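Local coordinates for glideosome-associated protein 50 (Plasmodium falciparum 3D7, PDB 3TGH) that is a component of the glideosome, the complex of parasite gliding and host-cell invasion, and may help assemble and anchor it to the inner membrane complex, at residues A[33-38]-A[276-281]; A[157-162]-A[211-216]. All coordinates share one frame; numbering follows the deposited sequence. Where two conformers were deposited one is given.

Contact 1 of 2, residues A[33-38]-A[276-281]; sequences ERVTFI and FCVHEL
Val35 and Val278 mark the nearest backbone approach, their CA atoms 7.9 Å apart, because strands 37-40 and 275-282 are not neighbours but flank strand 4-8 in one mixed sheet of the metallophosphoesterase fold. The segment 33-38 comes off helix 17-32 through a Schellman motif, with Arg34 at positive phi, and then enters its strand; backbone bonds from Thr36 to Arg5 and from Phe37 to Ala7 fasten it to the strand between. Glu33 brings CB to 4.4 Å from Val278 CG1, then bends at chi2 (-88°), and its carboxylate turns toward that of Glu280. Glu280 has two deposited conformers, so the close approach of Glu33 OE1 to Glu280 OE2, 2.9 Å in the conformer given, is doubtful. Lys289 of strand 285-292 forms a salt bridge with Glu33 and, in that conformer, another with Glu280, which would probably ease any repulsion between the two acids. The firmer part of the contact is apolar. On one side of the sheet the two valines reach across strand 4-8, and Val35 also rests on Ala7. Val278 presents its methyl by holding CG1 opposite its own backbone N (chi1 177°), while its CG2 lies at the edge of the Phe276 ring, in the ring plane. Across the gap, Val35 CG2 meets Val278 CG1 at 4.0 Å.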
loop_
_atom_site.group_PDB
_atom_site.type_symbol
_atom_site.label_atom_id
_atom_site.label_comp_id
_atom_site.label_asym_id
_atom_site.label_seq_id
_atom_site.Cartn_x
_atom_site.Cartn_y
_atom_site.Cartn_z
ATOM N N GLU A 33 5.840 -16.234 -8.929
ATOM C CA GLU A 33 4.399 -16.005 -8.807
ATOM C C GLU A 33 3.848 -15.128 -9.934
ATOM O O GLU A 33 2.641 -14.913 -9.992
ATOM C CB GLU A 33 4.065 -15.358 -7.455
ATOM C CG GLU A 33 4.275 -16.261 -6.246
ATOM C CD GLU A 33 3.050 -17.107 -5.887
ATOM O OE1 GLU A 33 1.972 -16.942 -6.501
ATOM O OE2 GLU A 33 3.170 -17.943 -4.970
ATOM N N ARG A 34 4.720 -14.638 -10.819
ATOM C CA ARG A 34 4.326 -13.772 -11.938
ATOM C C ARG A 34 3.637 -12.495 -11.434
ATOM O O ARG A 34 2.585 -12.096 -11.926
ATOM C CB ARG A 34 3.438 -14.523 -12.944
ATOM C CG ARG A 34 4.152 -15.653 -13.694
ATOM C CD ARG A 34 3.242 -16.866 -13.893
ATOM N NE ARG A 34 3.658 -17.700 -15.021
ATOM C CZ ARG A 34 3.273 -18.961 -15.226
ATOM N NH1 ARG A 34 2.459 -19.578 -14.369
ATOM N NH2 ARG A 34 3.711 -19.619 -16.296
ATOM N N VAL A 35 4.242 -11.871 -10.431
ATOM C CA VAL A 35 3.769 -10.581 -9.933
ATOM C C VAL A 35 3.997 -9.518 -11.008
ATOM O O VAL A 35 5.054 -9.494 -11.640
ATOM C CB VAL A 35 4.497 -10.199 -8.636
ATOM C CG1 VAL A 35 4.264 -8.723 -8.279
ATOM C CG2 VAL A 35 4.057 -11.128 -7.487
ATOM N N THR A 36 3.009 -8.652 -11.221
ATOM C CA THR A 36 3.117 -7.601 -12.245
ATOM C C THR A 36 3.240 -6.162 -11.717
ATOM O O THR A 36 3.553 -5.252 -12.482
ATOM C CB THR A 36 1.963 -7.689 -13.252
ATOM O OG1 THR A 36 0.718 -7.586 -12.558
ATOM C CG2 THR A 36 2.032 -9.022 -14.015
ATOM N N PHE A 37 3.014 -5.952 -10.422
ATOM C CA PHE A 37 3.356 -4.678 -9.793
ATOM C C PHE A 37 3.480 -4.822 -8.284
ATOM O O PHE A 37 3.087 -5.835 -7.708
ATOM C CB PHE A 37 2.376 -3.551 -10.156
ATOM C CG PHE A 37 0.958 -3.791 -9.721
ATOM C CD1 PHE A 37 0.489 -3.288 -8.510
ATOM C CD2 PHE A 37 0.081 -4.493 -10.538
ATOM C CE1 PHE A 37 -0.832 -3.490 -8.117
ATOM C CE2 PHE A 37 -1.231 -4.704 -10.152
ATOM C CZ PHE A 37 -1.688 -4.191 -8.935
ATOM N N ILE A 38 4.077 -3.809 -7.680
ATOM C CA ILE A 38 4.339 -3.779 -6.246
ATOM C C ILE A 38 3.628 -2.568 -5.662
ATOM O O ILE A 38 3.590 -1.498 -6.278
ATOM C CB ILE A 38 5.858 -3.676 -5.965
ATOM C CG1 ILE A 38 6.614 -4.856 -6.595
ATOM C CG2 ILE A 38 6.134 -3.587 -4.463
ATOM C CD1 ILE A 38 8.090 -4.548 -6.877
ATOM N N PHE A 276 7.125 -10.134 3.598
ATOM C CA PHE A 276 6.326 -9.380 2.641
ATOM C C PHE A 276 5.074 -10.177 2.303
ATOM O O PHE A 276 4.926 -11.323 2.748
ATOM C CB PHE A 276 7.153 -9.084 1.376
ATOM C CG PHE A 276 7.668 -10.318 0.674
ATOM C CD1 PHE A 276 6.924 -10.926 -0.331
ATOM C CD2 PHE A 276 8.900 -10.857 1.006
ATOM C CE1 PHE A 276 7.387 -12.070 -0.963
ATOM C CE2 PHE A 276 9.381 -11.988 0.375
ATOM C CZ PHE A 276 8.630 -12.597 -0.617
ATOM N N CYS A 277 4.183 -9.588 1.506
ATOM C CA CYS A 277 2.972 -10.274 1.060
ATOM C C CYS A 277 2.892 -10.390 -0.449
ATOM O O CYS A 277 3.382 -9.520 -1.170
ATOM C CB CYS A 277 1.736 -9.516 1.504
ATOM S SG CYS A 277 1.508 -9.468 3.245
ATOM N N VAL A 278 2.242 -11.453 -0.908
ATOM C CA VAL A 278 1.856 -11.586 -2.299
ATOM C C VAL A 278 0.338 -11.781 -2.341
ATOM O O VAL A 278 -0.219 -12.573 -1.577
ATOM C CB VAL A 278 2.585 -12.751 -2.980
ATOM C CG1 VAL A 278 2.104 -12.902 -4.421
ATOM C CG2 VAL A 278 4.095 -12.519 -2.934
ATOM N N HIS A 279 -0.327 -11.042 -3.224
ATOM C CA HIS A 279 -1.785 -11.024 -3.281
ATOM C C HIS A 279 -2.214 -11.448 -4.671
ATOM O O HIS A 279 -1.594 -11.055 -5.652
ATOM C CB HIS A 279 -2.338 -9.628 -3.004
ATOM C CG HIS A 279 -1.748 -8.953 -1.807
ATOM N ND1 HIS A 279 -2.333 -8.998 -0.562
ATOM C CD2 HIS A 279 -0.635 -8.193 -1.674
ATOM C CE1 HIS A 279 -1.603 -8.298 0.291
ATOM N NE2 HIS A 279 -0.566 -7.800 -0.361
ATOM N N GLU A 280 -3.282 -12.233 -4.736
ATOM C CA GLU A 280 -3.813 -12.733 -5.999
ATOM C C GLU A 280 -5.313 -12.410 -6.086
ATOM O O GLU A 280 -6.099 -12.860 -5.249
ATOM C CB GLU A 280 -3.579 -14.250 -6.102
ATOM C CG GLU A 280 -2.111 -14.690 -5.892
ATOM C CD GLU A 280 -1.925 -16.200 -5.679
ATOM O OE1 GLU A 280 -2.922 -16.949 -5.568
ATOM O OE2 GLU A 280 -0.759 -16.639 -5.611
ATOM N N LEU A 281 -5.702 -11.624 -7.088
ATOM C CA LEU A 281 -7.115 -11.330 -7.346
ATOM C C LEU A 281 -7.599 -12.282 -8.428
ATOM O O LEU A 281 -6.934 -12.438 -9.456
ATOM C CB LEU A 281 -7.314 -9.894 -7.828
ATOM C CG LEU A 281 -7.344 -8.758 -6.803
ATOM C CD1 LEU A 281 -6.218 -8.857 -5.823
ATOM C CD2 LEU A 281 -7.318 -7.418 -7.530
#

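Contact 2 of 2, residues A[157-162]-A[211-216]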
loop_
_atom_site.group_PDB
_atom_site.type_symbol
_atom_site.label_atom_id
_atom_site.label_comp_id
_atom_site.label_asym_id
_atom_site.label_seq_id
_atom_site.Cartn_x
_atom_site.Cartn_y
_atom_site.Cartn_z
ATOM N N ILE A 157 -3.369 6.377 0.163
ATOM C CA ILE A 157 -3.602 7.475 1.103
ATOM C C ILE A 157 -2.343 7.832 1.875
ATOM O O ILE A 157 -1.461 6.992 2.073
ATOM C CB ILE A 157 -4.753 7.157 2.105
ATOM C CG1 ILE A 157 -4.465 5.907 2.931
ATOM C CG2 ILE A 157 -6.067 6.965 1.366
ATOM C CD1 ILE A 157 -5.524 5.649 4.034
ATOM N N ASP A 158 -2.268 9.095 2.288
ATOM C CA ASP A 158 -1.236 9.555 3.185
ATOM C C ASP A 158 -1.877 9.749 4.543
ATOM O O ASP A 158 -2.599 10.722 4.768
ATOM C CB ASP A 158 -0.602 10.854 2.714
ATOM C CG ASP A 158 0.624 11.202 3.526
ATOM O OD1 ASP A 158 0.502 11.309 4.758
ATOM O OD2 ASP A 158 1.715 11.314 2.952
ATOM N N THR A 159 -1.607 8.822 5.451
ATOM C CA THR A 159 -2.259 8.852 6.748
ATOM C C THR A 159 -1.773 9.988 7.655
ATOM O O THR A 159 -2.461 10.326 8.621
ATOM C CB THR A 159 -2.168 7.493 7.470
ATOM O OG1 THR A 159 -0.821 7.022 7.478
ATOM C CG2 THR A 159 -3.054 6.461 6.783
ATOM N N TRP A 160 -0.616 10.582 7.366
ATOM C CA TRP A 160 -0.183 11.743 8.133
ATOM C C TRP A 160 -0.918 13.003 7.677
ATOM O O TRP A 160 -1.363 13.800 8.508
ATOM C CB TRP A 160 1.334 11.938 8.108
ATOM C CG TRP A 160 1.726 12.991 9.078
ATOM C CD1 TRP A 160 1.507 12.969 10.434
ATOM C CD2 TRP A 160 2.346 14.251 8.794
ATOM N NE1 TRP A 160 1.961 14.130 11.001
ATOM C CE2 TRP A 160 2.491 14.931 10.026
ATOM C CE3 TRP A 160 2.817 14.862 7.629
ATOM C CZ2 TRP A 160 3.057 16.203 10.118
ATOM C CZ3 TRP A 160 3.401 16.117 7.725
ATOM C CH2 TRP A 160 3.517 16.774 8.964
ATOM N N VAL A 161 -1.062 13.173 6.362
ATOM C CA VAL A 161 -1.877 14.272 5.813
ATOM C C VAL A 161 -3.312 14.251 6.349
ATOM O O VAL A 161 -3.887 15.308 6.632
ATOM C CB VAL A 161 -1.914 14.240 4.271
ATOM C CG1 VAL A 161 -2.870 15.309 3.734
ATOM C CG2 VAL A 161 -0.517 14.449 3.706
ATOM N N LEU A 162 -3.874 13.052 6.493
ATOM C CA LEU A 162 -5.236 12.878 6.991
ATOM C C LEU A 162 -5.354 13.081 8.505
ATOM O O LEU A 162 -6.463 13.185 9.021
ATOM C CB LEU A 162 -5.757 11.475 6.654
ATOM C CG LEU A 162 -5.985 11.119 5.187
ATOM C CD1 LEU A 162 -6.537 9.689 5.088
ATOM C CD2 LEU A 162 -6.913 12.126 4.544
ATOM N N SER A 211 -7.445 4.997 16.822
ATOM C CA SER A 211 -8.865 5.287 17.061
ATOM C C SER A 211 -9.348 6.443 16.180
ATOM O O SER A 211 -10.505 6.468 15.746
ATOM C CB SER A 211 -9.139 5.568 18.550
ATOM O OG SER A 211 -8.356 6.652 19.035
ATOM N N TYR A 212 -8.459 7.393 15.910
ATOM C CA TYR A 212 -8.744 8.490 14.983
ATOM C C TYR A 212 -9.147 7.976 13.597
ATOM O O TYR A 212 -10.172 8.384 13.058
ATOM C CB TYR A 212 -7.531 9.414 14.878
ATOM C CG TYR A 212 -7.716 10.577 13.928
ATOM C CD1 TYR A 212 -7.269 10.495 12.618
ATOM C CD2 TYR A 212 -8.327 11.761 14.345
ATOM C CE1 TYR A 212 -7.426 11.548 11.741
ATOM C CE2 TYR A 212 -8.485 12.833 13.467
ATOM C CZ TYR A 212 -8.030 12.709 12.161
ATOM O OH TYR A 212 -8.166 13.743 11.270
ATOM N N LEU A 213 -8.337 7.088 13.021
ATOM C CA LEU A 213 -8.682 6.496 11.727
ATOM C C LEU A 213 -9.897 5.571 11.865
ATOM O O LEU A 213 -10.719 5.507 10.963
ATOM C CB LEU A 213 -7.486 5.767 11.097
ATOM C CG LEU A 213 -6.286 6.633 10.685
ATOM C CD1 LEU A 213 -5.180 5.747 10.115
ATOM C CD2 LEU A 213 -6.697 7.729 9.690
ATOM N N ALA A 214 -10.033 4.886 13.001
ATOM C CA ALA A 214 -11.243 4.089 13.262
ATOM C C ALA A 214 -12.512 4.937 13.216
ATOM O O ALA A 214 -13.549 4.485 12.724
ATOM C CB ALA A 214 -11.138 3.359 14.610
ATOM N N TYR A 215 -12.437 6.162 13.722
ATOM C CA TYR A 215 -13.614 7.039 13.746
ATOM C C TYR A 215 -13.874 7.727 12.406
ATOM O O TYR A 215 -15.029 7.852 11.998
ATOM C CB TYR A 215 -13.495 8.092 14.845
ATOM C CG TYR A 215 -14.785 8.857 15.060
ATOM C CD1 TYR A 215 -15.800 8.343 15.869
ATOM C CD2 TYR A 215 -15.002 10.085 14.436
ATOM C CE1 TYR A 215 -16.998 9.044 16.059
ATOM C CE2 TYR A 215 -16.195 10.792 14.620
ATOM C CZ TYR A 215 -17.184 10.268 15.430
ATOM O OH TYR A 215 -18.357 10.967 15.611
ATOM N N TYR A 216 -12.815 8.177 11.730
ATOM C CA TYR A 216 -12.961 8.969 10.496
ATOM C C TYR A 216 -12.740 8.210 9.193
ATOM O O TYR A 216 -13.411 8.492 8.206
ATOM C CB TYR A 216 -12.028 10.183 10.516
ATOM C CG TYR A 216 -12.421 11.212 11.549
ATOM C CD1 TYR A 216 -13.582 11.964 11.397
ATOM C CD2 TYR A 216 -11.640 11.430 12.678
ATOM C CE1 TYR A 216 -13.955 12.911 12.346
ATOM C CE2 TYR A 216 -12.005 12.372 13.635
ATOM C CZ TYR A 216 -13.165 13.107 13.463
ATOM O OH TYR A 216 -13.535 14.043 14.403
#
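Leu162 and Tyr212 make the one hydrogen bond between the loop 157-162 and the short helix 211-216: Tyr212 OH gives its proton to Leu162 O over 2.9 Å, in the carbonyl plane, with a C=O...O angle of 152°. The oxygen lies at the edge of the phenol ring. Tyr212 reaches it by swinging CG opposite its backbone N (chi1 179°). On the buried side, Leu213 crosses Thr159 at about a right angle, and its CD1 touches Thr159 CG2 at 4.0 Å, whereas Thr159 OG1 is engaged by the backbone N of Gln199. Leu162 fits less snugly, its CB 4.9 Å from Leu213 CD2. Toward solvent the helix carries a run of tyrosines: Tyr216 CD2 lies 3.5 Å above the Tyr212 ring plane, offset toward its rim, and Tyr215 CD2 sits over the centre of the Tyr216 ring. The loop itself is braced by an Asx motif, in which Val161 N bonds Asp158 OD1 at 2.9 Å with a nearly straight N-H...O angle of 170°. It follows strand 148-156 of the metallophosphoesterase fold and leads toward helix 169-189, which carries the metal ligand His172. Trp176 NE1 shares Leu162 O with Tyr212. Val161 O, bonded to His172 ND1, is thus a second-shell acceptor that probably orients this ligand, while Leu162 O holds the phenol of Tyr212, whose side chain is about 4 Å from a bound cobalt ion.

Overall arrangement
From the N terminus the chain lays down strand 4-8 and helix 17-32 before residues 33-38 lead into strand 37-40. Contact 1 closes only when residues 276-281 return, 238 positions on, so its loop contains much of the phosphoesterase fold. Inside that loop, after strand 148-156 of the second sheet, residues 157-162 meet helix 211-216 in contact 2, a shorter loop that includes helix 169-189 and strand 192-196. The contacts are therefore nested, not crossed. They lie on opposite sides of the chain's centre, 26 Å apart between centres: contact 1 joins early and late strands of the first sheet, and contact 2 joins loop to helix near the metal-binding histidines His172 and His233.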